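Glycosyl hydrolase (PDB 5NDX) is a bacterial orthologue of human alpha-L-iduronidase, a family 39 glycoside hydrolase that probably cleaves terminal iduronic acid linkages. Local coordinates at residues 60-65 / 94-99; 438-443 / 522-527. The protein carries 2 engineered substitutions. All coordinates share one frame; numbering follows the deposited sequence.

Interaction 1 (60-65 / 94-99); sequences YLYNLL and FELMGN. Unlike the reference sequence in segment 60-65: Leu65 (reference Val).
Met97 points its thioether end at the ring of Tyr60. Its CG is anti to the backbone N (chi1 164°) and the chain stays extended to the methyl. This puts Met97 CE over the middle of one ring face, 3.5 Å from the centroid of the Tyr60 ring and 13° off its normal. The sulfur joins in as a Met-aromatic contact and takes a weak hydrogen bond from the backbone, Tyr60 N to Met97 SD, 3.6 Å. An alanine at Tyr60 would remove the ring and would probably leave the Met97 methyl without the face it packs on. A second CH-pi contact joins Leu61 and Phe94: Leu61 CD1 sits over the centre of the Phe94 ring, 3.8 Å from its centroid. The rings of Tyr62 and Phe94 meet obliquely, planes at 58°. Tyr62 lies alongside Leu96, with Leu96 CD2 3.5 Å from Tyr62 OH, a hydroxyl hydrogen-bonded to Thr123. The backbone is tied by Tyr62 N to Met97 O, 3.0 Å, in the carbonyl plane. Asn63 OD1 accepts from Asn99 N at 2.9 Å, almost along its C=O axis. A water bridges Leu61 N and Glu95 O. Gly98 has no room for a side chain: a CB would clash with Asn63 N and, at these backbone angles, jam against the carbonyl O of Met97. The Met97 side chain is about 7 Å from a bound 4-methylumbelliferyl uronide. The contact joins the loop after strand 55-58 to the C-terminal end of strand 91-95 and the loop that follows, at the substrate side of the TIM barrel typical of family 39.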
loop_
_atom_site.group_PDB
_atom_site.type_symbol
_atom_site.label_atom_id
_atom_site.label_comp_id
_atom_site.label_asym_id
_atom_site.label_seq_id
_atom_site.Cartn_x
_atom_site.Cartn_y
_atom_site.Cartn_z
ATOM N N TYR A 60 -1.358 10.824 14.673
ATOM C CA TYR A 60 -1.016 12.083 15.379
ATOM C C TYR A 60 -0.827 13.276 14.447
ATOM O O TYR A 60 0.037 14.118 14.678
ATOM C CB TYR A 60 0.249 11.888 16.229
ATOM C CG TYR A 60 0.146 10.791 17.259
ATOM C CD1 TYR A 60 -0.709 10.946 18.353
ATOM C CD2 TYR A 60 0.925 9.641 17.190
ATOM C CE1 TYR A 60 -0.804 9.986 19.349
ATOM C CE2 TYR A 60 0.840 8.657 18.183
ATOM C CZ TYR A 60 -0.039 8.848 19.257
ATOM O OH TYR A 60 -0.196 7.927 20.253
ATOM N N LEU A 61 -1.656 13.381 13.404
ATOM C CA LEU A 61 -1.615 14.573 12.567
ATOM C C LEU A 61 -1.788 15.865 13.407
ATOM O O LEU A 61 -1.109 16.844 13.145
ATOM C CB LEU A 61 -2.652 14.503 11.436
ATOM C CG LEU A 61 -2.214 13.569 10.290
ATOM C CD1 LEU A 61 -3.415 13.231 9.437
ATOM C CD2 LEU A 61 -1.092 14.194 9.485
ATOM N N TYR A 62 -2.645 15.851 14.424
ATOM C CA TYR A 62 -2.851 17.084 15.229
ATOM C C TYR A 62 -1.682 17.465 16.172
ATOM O O TYR A 62 -1.618 18.616 16.606
ATOM C CB TYR A 62 -4.166 17.013 16.000
ATOM C CG TYR A 62 -5.436 17.230 15.174
ATOM C CD1 TYR A 62 -5.477 18.148 14.121
ATOM C CD2 TYR A 62 -6.607 16.519 15.463
ATOM C CE1 TYR A 62 -6.647 18.399 13.401
ATOM C CE2 TYR A 62 -7.781 16.739 14.741
ATOM C CZ TYR A 62 -7.795 17.695 13.713
ATOM O OH TYR A 62 -8.942 17.988 13.013
ATOM N N ASN A 63 -0.730 16.557 16.433
ATOM C CA ASN A 63 0.532 16.956 17.102
ATOM C C ASN A 63 1.360 17.877 16.244
ATOM O O ASN A 63 2.252 18.493 16.752
ATOM C CB ASN A 63 1.394 15.756 17.517
ATOM C CG ASN A 63 0.786 14.977 18.674
ATOM O OD1 ASN A 63 -0.178 15.403 19.303
ATOM N ND2 ASN A 63 1.343 13.830 18.942
ATOM N N LEU A 64 1.079 17.956 14.947
ATOM C CA LEU A 64 1.718 18.932 14.090
ATOM C C LEU A 64 1.216 20.370 14.342
ATOM O O LEU A 64 1.876 21.312 13.935
ATOM C CB LEU A 64 1.509 18.582 12.605
ATOM C CG LEU A 64 2.161 17.260 12.159
ATOM C CD1 LEU A 64 1.940 16.986 10.684
ATOM C CD2 LEU A 64 3.655 17.199 12.529
ATOM N N LEU A 65 0.055 20.525 14.964
ATOM C CA LEU A 65 -0.475 21.850 15.268
ATOM C C LEU A 65 0.092 22.347 16.588
ATOM O O LEU A 65 0.495 21.571 17.429
ATOM C CB LEU A 65 -1.997 21.801 15.368
ATOM C CG LEU A 65 -2.803 21.480 14.106
ATOM C CD1 LEU A 65 -4.263 21.690 14.407
ATOM C CD2 LEU A 65 -2.368 22.316 12.927
ATOM N N PHE A 94 -7.707 10.027 7.559
ATOM C CA PHE A 94 -7.365 11.095 8.497
ATOM C C PHE A 94 -7.901 10.724 9.875
ATOM O O PHE A 94 -9.107 10.835 10.122
ATOM C CB PHE A 94 -8.013 12.423 8.025
ATOM C CG PHE A 94 -7.410 13.669 8.622
ATOM C CD1 PHE A 94 -7.371 13.876 9.995
ATOM C CD2 PHE A 94 -6.913 14.663 7.807
ATOM C CE1 PHE A 94 -6.800 15.029 10.522
ATOM C CE2 PHE A 94 -6.347 15.817 8.338
ATOM C CZ PHE A 94 -6.304 16.001 9.692
ATOM N N GLU A 95 -7.014 10.280 10.749
ATOM C CA GLU A 95 -7.376 10.003 12.118
ATOM C C GLU A 95 -7.408 11.330 12.850
ATOM O O GLU A 95 -6.410 12.087 12.827
ATOM C CB GLU A 95 -6.372 9.082 12.810
ATOM C CG GLU A 95 -6.190 7.756 12.083
ATOM C CD GLU A 95 -5.035 6.961 12.669
ATOM O OE1 GLU A 95 -3.862 7.242 12.288
ATOM O OE2 GLU A 95 -5.322 6.106 13.541
ATOM N N LEU A 96 -8.541 11.606 13.478
ATOM C CA LEU A 96 -8.715 12.865 14.218
ATOM C C LEU A 96 -8.050 12.680 15.590
ATOM O O LEU A 96 -8.689 12.335 16.573
ATOM C CB LEU A 96 -10.197 13.199 14.317
ATOM C CG LEU A 96 -10.822 13.531 12.955
ATOM C CD1 LEU A 96 -12.345 13.611 13.021
ATOM C CD2 LEU A 96 -10.241 14.790 12.334
ATOM N N MET A 97 -6.746 12.917 15.632
ATOM C CA MET A 97 -5.916 12.372 16.651
ATOM C C MET A 97 -4.697 13.228 16.857
ATOM O O MET A 97 -4.073 13.714 15.902
ATOM C CB MET A 97 -5.520 10.980 16.172
ATOM C CG MET A 97 -4.366 10.277 16.843
ATOM S SD MET A 97 -3.943 8.711 15.971
ATOM C CE MET A 97 -2.792 8.083 17.193
ATOM N N GLY A 98 -4.322 13.344 18.124
ATOM C CA GLY A 98 -3.217 14.190 18.557
ATOM C C GLY A 98 -3.761 15.278 19.472
ATOM O O GLY A 98 -4.981 15.388 19.672
ATOM N N ASN A 99 -2.861 16.103 19.997
ATOM C CA ASN A 99 -3.229 17.032 21.080
ATOM C C ASN A 99 -2.408 18.304 20.958
ATOM O O ASN A 99 -1.316 18.398 21.523
ATOM C CB ASN A 99 -2.986 16.359 22.443
ATOM C CG ASN A 99 -3.534 17.173 23.605
ATOM O OD1 ASN A 99 -4.136 18.244 23.437
ATOM N ND2 ASN A 99 -3.350 16.657 24.799
HETATM O O HOH W 1 -3.754 11.440 12.811
#

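Interaction 2 (438-443 / 522-527); sequences HAICLL and VLVVPD. Unlike the reference sequence in segment 438-443: Ile440 (reference Leu).
His438 crosses Pro526 obliquely and brings its CE1 to 3.8 Å from Pro526 CB. Its NE2 is hydrogen-bonded to the carbonyl O of Val434. Nearer the backbone, His438 CB touches Val524 CG1. Along the same face, Leu442 and Val522 lie side by side, and Leu442 CD2 rests 3.8 Å from Val522 CG1. Ile440 and Val524 pair between them, and both also touch Ile508 of strand 508-516. The opposite face carries Ala439, Cys441, Leu523 and Val525. Ala439 CB meets Val525 CG2 at 4.1 Å, and Cys441 packs CB to CB against Leu523. Loop residue Ala609 touches both Ala439 and Cys441. Two antiparallel hydrogen-bonded pairs hold the backbones. Ala439 and Val525 exchange two bonds. Cys441 and Leu523 exchange two more, and Cys441 N to Leu523 O is the shortest of the four at 2.8 Å. All four donors lie in the carbonyl planes and the bonds are close to straight. The N-to-C directions of the two short strand segments differ by 162°, so they are antiparallel. Strands 493-503 and 407-413 continue the sheet beyond this pair. Regular antiparallel pairing with buried aliphatic side chains is consistent with the beta-sandwich that accompanies the catalytic barrel in this family.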
loop_
_atom_site.group_PDB
_atom_site.type_symbol
_atom_site.label_atom_id
_atom_site.label_comp_id
_atom_site.label_asym_id
_atom_site.label_seq_id
_atom_site.Cartn_x
_atom_site.Cartn_y
_atom_site.Cartn_z
ATOM N N HIS A 438 -2.529 -10.891 -28.628
ATOM C CA HIS A 438 -2.388 -10.544 -27.217
ATOM C C HIS A 438 -0.958 -10.709 -26.820
ATOM O O HIS A 438 -0.227 -11.566 -27.369
ATOM C CB HIS A 438 -3.253 -11.471 -26.383
ATOM C CG HIS A 438 -4.703 -11.230 -26.555
ATOM N ND1 HIS A 438 -5.443 -10.465 -25.675
ATOM C CD2 HIS A 438 -5.558 -11.625 -27.515
ATOM C CE1 HIS A 438 -6.701 -10.426 -26.078
ATOM N NE2 HIS A 438 -6.793 -11.106 -27.199
ATOM N N ALA A 439 -0.582 -9.954 -25.806
ATOM C CA ALA A 439 0.736 -10.068 -25.180
ATOM C C ALA A 439 0.561 -10.661 -23.777
ATOM O O ALA A 439 -0.403 -10.328 -23.047
ATOM C CB ALA A 439 1.395 -8.714 -25.099
ATOM N N ILE A 440 1.459 -11.585 -23.444
ATOM C CA ILE A 440 1.483 -12.244 -22.140
ATOM C C ILE A 440 2.695 -11.714 -21.372
ATOM O O ILE A 440 3.815 -11.888 -21.849
ATOM C CB ILE A 440 1.572 -13.760 -22.292
ATOM C CG1 ILE A 440 0.419 -14.271 -23.169
ATOM C CG2 ILE A 440 1.537 -14.447 -20.910
ATOM C CD1 ILE A 440 0.595 -15.749 -23.584
ATOM N N CYS A 441 2.456 -11.059 -20.223
ATOM C CA CYS A 441 3.480 -10.527 -19.340
ATOM C C CYS A 441 3.396 -11.294 -18.037
ATOM O O CYS A 441 2.311 -11.402 -17.469
ATOM C CB CYS A 441 3.278 -9.022 -19.015
ATOM S SG CYS A 441 2.908 -8.061 -20.508
ATOM N N LEU A 442 4.533 -11.855 -17.607
ATOM C CA LEU A 442 4.608 -12.628 -16.387
ATOM C C LEU A 442 5.548 -11.939 -15.414
ATOM O O LEU A 442 6.730 -11.838 -15.680
ATOM C CB LEU A 442 5.115 -14.024 -16.689
ATOM C CG LEU A 442 4.381 -14.763 -17.803
ATOM C CD1 LEU A 442 5.186 -15.975 -18.225
ATOM C CD2 LEU A 442 2.965 -15.143 -17.412
ATOM N N LEU A 443 5.016 -11.435 -14.317
ATOM C CA LEU A 443 5.809 -10.796 -13.277
ATOM C C LEU A 443 5.892 -11.748 -12.055
ATOM O O LEU A 443 4.901 -12.409 -11.725
ATOM C CB LEU A 443 5.140 -9.512 -12.853
ATOM C CG LEU A 443 4.972 -8.468 -13.930
ATOM C CD1 LEU A 443 3.943 -7.451 -13.511
ATOM C CD2 LEU A 443 6.316 -7.780 -14.115
ATOM N N VAL A 522 0.010 -12.474 -13.958
ATOM C CA VAL A 522 -0.099 -12.790 -15.368
ATOM C C VAL A 522 -1.036 -11.724 -16.002
ATOM O O VAL A 522 -2.200 -11.595 -15.607
ATOM C CB VAL A 522 -0.717 -14.165 -15.549
ATOM C CG1 VAL A 522 -0.790 -14.523 -17.040
ATOM C CG2 VAL A 522 0.077 -15.227 -14.725
ATOM N N LEU A 523 -0.520 -10.980 -16.968
ATOM C CA LEU A 523 -1.276 -9.995 -17.699
ATOM C C LEU A 523 -1.363 -10.494 -19.113
ATOM O O LEU A 523 -0.330 -10.856 -19.704
ATOM C CB LEU A 523 -0.560 -8.649 -17.690
ATOM C CG LEU A 523 -0.245 -8.070 -16.301
ATOM C CD1 LEU A 523 0.637 -6.817 -16.389
ATOM C CD2 LEU A 523 -1.504 -7.757 -15.577
ATOM N N VAL A 524 -2.586 -10.592 -19.621
ATOM C CA VAL A 524 -2.830 -10.952 -21.017
ATOM C C VAL A 524 -3.628 -9.783 -21.617
ATOM O O VAL A 524 -4.778 -9.563 -21.232
ATOM C CB VAL A 524 -3.623 -12.227 -21.138
ATOM C CG1 VAL A 524 -3.839 -12.564 -22.602
ATOM C CG2 VAL A 524 -2.894 -13.397 -20.455
ATOM N N VAL A 525 -2.993 -9.000 -22.490
ATOM C CA VAL A 525 -3.580 -7.737 -22.902
ATOM C C VAL A 525 -3.754 -7.688 -24.435
ATOM O O VAL A 525 -2.906 -8.174 -25.138
ATOM C CB VAL A 525 -2.782 -6.532 -22.408
ATOM C CG1 VAL A 525 -2.741 -6.555 -20.910
ATOM C CG2 VAL A 525 -1.365 -6.493 -22.952
ATOM N N PRO A 526 -4.866 -7.106 -24.935
ATOM C CA PRO A 526 -5.078 -7.016 -26.367
ATOM C C PRO A 526 -4.231 -5.917 -26.991
ATOM O O PRO A 526 -3.670 -5.102 -26.303
ATOM C CB PRO A 526 -6.568 -6.692 -26.488
ATOM C CG PRO A 526 -6.852 -5.899 -25.248
ATOM C CD PRO A 526 -6.026 -6.600 -24.178
ATOM N N ASP A 527 -4.108 -5.952 -28.305
ATOM C CA ASP A 527 -3.390 -4.953 -29.070
ATOM C C ASP A 527 -4.381 -3.808 -29.421
ATOM O O ASP A 527 -5.319 -4.023 -30.158
ATOM C CB ASP A 527 -2.827 -5.606 -30.335
ATOM C CG ASP A 527 -2.053 -4.643 -31.212
ATOM O OD1 ASP A 527 -1.864 -3.482 -30.858
ATOM O OD2 ASP A 527 -1.634 -5.063 -32.294
#

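Overall arrangement
Both segments of interaction 1 precede those of interaction 2 in the chain. Their centres are 44 Å apart, on opposite sides of the chain's centre, and their nearest atoms about 30 Å apart. They share no strand or sheet. Interaction 1 belongs to the eight-stranded parallel barrel, at the ends of strands 55-58 and 91-95. Interaction 2 joins strands 436-445 and 518-526 of the nine-stranded mixed sheet, well away from the ligand pocket. That sheet also takes in strand 4-10, which precedes the barrel, so the chain begins in the sheet, forms the barrel and then returns. Interaction 1 thus lies near the ligand-binding end of the barrel, whereas interaction 2 belongs to the accompanying beta-sheet region.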